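Local coordinates for sensor protein (Geobacter sulfurreducens PCA, PDB 2R78) that probably acts as a histidine kinase of a two-component system, of which this fragment is a sensory PAS domain, at residues 82-87 with 96-101. Sequence-based numbering, arbitrary orientation.
Sequences REERTV and TVELSA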
loop_
_atom_site.group_PDB
_atom_site.type_symbol
_atom_site.label_atom_id
_atom_site.label_comp_id
_atom_site.label_asym_id
_atom_site.label_seq_id
_atom_site.Cartn_x
_atom_site.Cartn_y
_atom_site.Cartn_z
ATOM N N ARG B 82 -6.442 -12.159 8.018
ATOM C CA ARG B 82 -6.872 -11.973 6.654
ATOM C C ARG B 82 -8.287 -12.496 6.567
ATOM O O ARG B 82 -8.511 -13.719 6.531
ATOM C CB ARG B 82 -5.997 -12.740 5.679
ATOM C CG ARG B 82 -6.491 -12.714 4.260
ATOM C CD ARG B 82 -6.341 -11.360 3.615
ATOM N NE ARG B 82 -4.932 -10.953 3.587
ATOM C CZ ARG B 82 -4.070 -11.146 2.587
ATOM N NH1 ARG B 82 -4.416 -11.776 1.459
ATOM N NH2 ARG B 82 -2.827 -10.710 2.730
ATOM N N GLU B 83 -9.218 -11.565 6.602
ATOM C CA GLU B 83 -10.612 -11.915 6.488
ATOM C C GLU B 83 -11.456 -10.721 6.091
ATOM O O GLU B 83 -11.013 -9.551 6.187
ATOM C CB GLU B 83 -11.090 -12.531 7.799
ATOM C CG GLU B 83 -11.181 -11.618 8.954
ATOM C CD GLU B 83 -11.366 -12.383 10.289
ATOM O OE1 GLU B 83 -12.528 -12.501 10.762
ATOM O OE2 GLU B 83 -10.352 -12.918 10.833
ATOM N N GLU B 84 -12.659 -11.020 5.611
ATOM C CA GLU B 84 -13.567 -9.995 5.172
ATOM C C GLU B 84 -14.428 -9.538 6.333
ATOM O O GLU B 84 -14.826 -10.338 7.195
ATOM C CB GLU B 84 -14.440 -10.535 4.056
ATOM C CG GLU B 84 -13.654 -10.911 2.803
ATOM C CD GLU B 84 -14.525 -11.339 1.657
ATOM O OE1 GLU B 84 -15.766 -11.392 1.861
ATOM O OE2 GLU B 84 -13.950 -11.681 0.586
ATOM N N ARG B 85 -14.741 -8.246 6.330
ATOM C CA ARG B 85 -15.655 -7.682 7.290
ATOM C C ARG B 85 -16.596 -6.690 6.618
ATOM O O ARG B 85 -16.175 -5.929 5.767
ATOM C CB ARG B 85 -14.888 -6.960 8.397
ATOM C CG ARG B 85 -14.097 -7.892 9.238
ATOM C CD ARG B 85 -14.960 -8.779 10.066
ATOM N NE ARG B 85 -15.635 -8.127 11.201
ATOM C CZ ARG B 85 -16.472 -8.761 12.014
ATOM N NH1 ARG B 85 -16.747 -10.069 11.823
ATOM N NH2 ARG B 85 -17.029 -8.135 13.026
ATOM N N THR B 86 -17.864 -6.738 6.994
ATOM C CA THR B 86 -18.829 -5.692 6.632
ATOM C C THR B 86 -18.698 -4.530 7.624
ATOM O O THR B 86 -18.516 -4.764 8.834
ATOM C CB THR B 86 -20.263 -6.230 6.636
ATOM O OG1 THR B 86 -20.386 -7.306 5.683
ATOM C CG2 THR B 86 -21.246 -5.113 6.309
ATOM N N VAL B 87 -18.695 -3.312 7.080
ATOM C CA VAL B 87 -18.587 -2.080 7.874
ATOM C C VAL B 87 -19.899 -1.319 7.722
ATOM O O VAL B 87 -20.440 -1.242 6.618
ATOM C CB VAL B 87 -17.355 -1.249 7.396
ATOM C CG1 VAL B 87 -17.404 0.208 7.840
ATOM C CG2 VAL B 87 -16.074 -1.938 7.883
ATOM N N THR B 96 -18.371 -3.873 2.244
ATOM C CA THR B 96 -17.631 -5.087 2.611
ATOM C C THR B 96 -16.206 -4.927 2.119
ATOM O O THR B 96 -15.955 -4.549 0.969
ATOM C CB THR B 96 -18.275 -6.363 2.076
ATOM O OG1 THR B 96 -19.586 -6.460 2.650
ATOM C CG2 THR B 96 -17.489 -7.575 2.479
ATOM N N VAL B 97 -15.296 -5.155 3.038
ATOM C CA VAL B 97 -13.880 -5.052 2.758
ATOM C C VAL B 97 -13.135 -6.289 3.155
ATOM O O VAL B 97 -13.590 -7.069 4.011
ATOM C CB VAL B 97 -13.239 -3.846 3.434
ATOM C CG1 VAL B 97 -13.923 -2.552 2.949
ATOM C CG2 VAL B 97 -13.294 -3.959 4.956
ATOM N N GLU B 98 -12.006 -6.524 2.484
ATOM C CA GLU B 98 -11.100 -7.551 2.933
ATOM C C GLU B 98 -10.024 -6.887 3.762
ATOM O O GLU B 98 -9.329 -5.987 3.263
ATOM C CB GLU B 98 -10.431 -8.257 1.778
ATOM C CG GLU B 98 -9.601 -9.412 2.257
ATOM C CD GLU B 98 -8.781 -10.020 1.155
ATOM O OE1 GLU B 98 -7.784 -9.380 0.733
ATOM O OE2 GLU B 98 -9.148 -11.133 0.720
ATOM N N LEU B 99 -9.871 -7.359 4.991
ATOM C CA LEU B 99 -8.895 -6.801 5.907
ATOM C C LEU B 99 -7.670 -7.714 6.004
ATOM O O LEU B 99 -7.810 -8.930 6.099
ATOM C CB LEU B 99 -9.502 -6.635 7.302
ATOM C CG LEU B 99 -10.731 -5.751 7.485
ATOM C CD1 LEU B 99 -11.225 -5.861 8.964
ATOM C CD2 LEU B 99 -10.474 -4.298 7.110
ATOM N N SER B 100 -6.493 -7.105 6.058
ATOM C CA SER B 100 -5.268 -7.776 6.447
ATOM C C SER B 100 -4.716 -6.991 7.629
ATOM O O SER B 100 -4.862 -5.758 7.679
ATOM C CB SER B 100 -4.312 -7.783 5.264
ATOM O OG SER B 100 -4.955 -8.505 4.205
ATOM N N ALA B 101 -4.188 -7.685 8.626
ATOM C CA ALA B 101 -3.583 -6.983 9.747
ATOM C C ALA B 101 -2.357 -7.736 10.185
ATOM O O ALA B 101 -2.384 -8.960 10.281
ATOM C CB ALA B 101 -4.576 -6.800 10.892
HETATM O O HOH W 1 -11.865 -10.617 -0.765
#
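Strands 81-88 and 94-103 form the beta hairpin at one edge of the antiparallel PAS sheet, and residues 82-87 and 96-101 supply its paired middle. Two hydrogen-bonded pairs, E83 with L99 and R85 with V97, carry four backbone bonds; the straightest runs from V97 N to R85 O (3.0 Å, 179°), whereas L99 N meets E83 O from above the carbonyl plane at 2.7 Å.

The tight part lies on the face of E83, R85, V97 and L99. R85, with two kinks in its stem, lays its aliphatic part obliquely over the leucine, R85 CG 3.5 Å from L99 CD1. Its guanidinium then turns off toward S60 and a cation-pi contact with W67, which also hydrogen-bonds the E83 carboxylate.

On the opposite face the loose, wet part is confined to E84 and E98, a non-hydrogen-bonded pair. Both side chains are stretched out, and a water donates to each, 2.7 Å from E84 OE2 and 3.1 Å from E98 OE2. The R82-S100 end of this face is close: CG anti to the backbone N and two successive bends further out fold R82 back, so that CD sits 3.7 Å from E98 CD and NE 2.5 Å from S100 OG. Its NH1 remains 4.2 Å from E98 OE1, which sits off the plane of the guanidinium. An alanine in place of E98 would probably cost the water its second acceptor and R82 part of its packing surface and a nearby negative charge. I21 of the second subunit packs on R82 and E98.

The hairpin is thus joined by backbone bonds and apolar contact, while the bridging water, and the positive charge of R82 near E98, probably ease the repulsion between the two carboxylates.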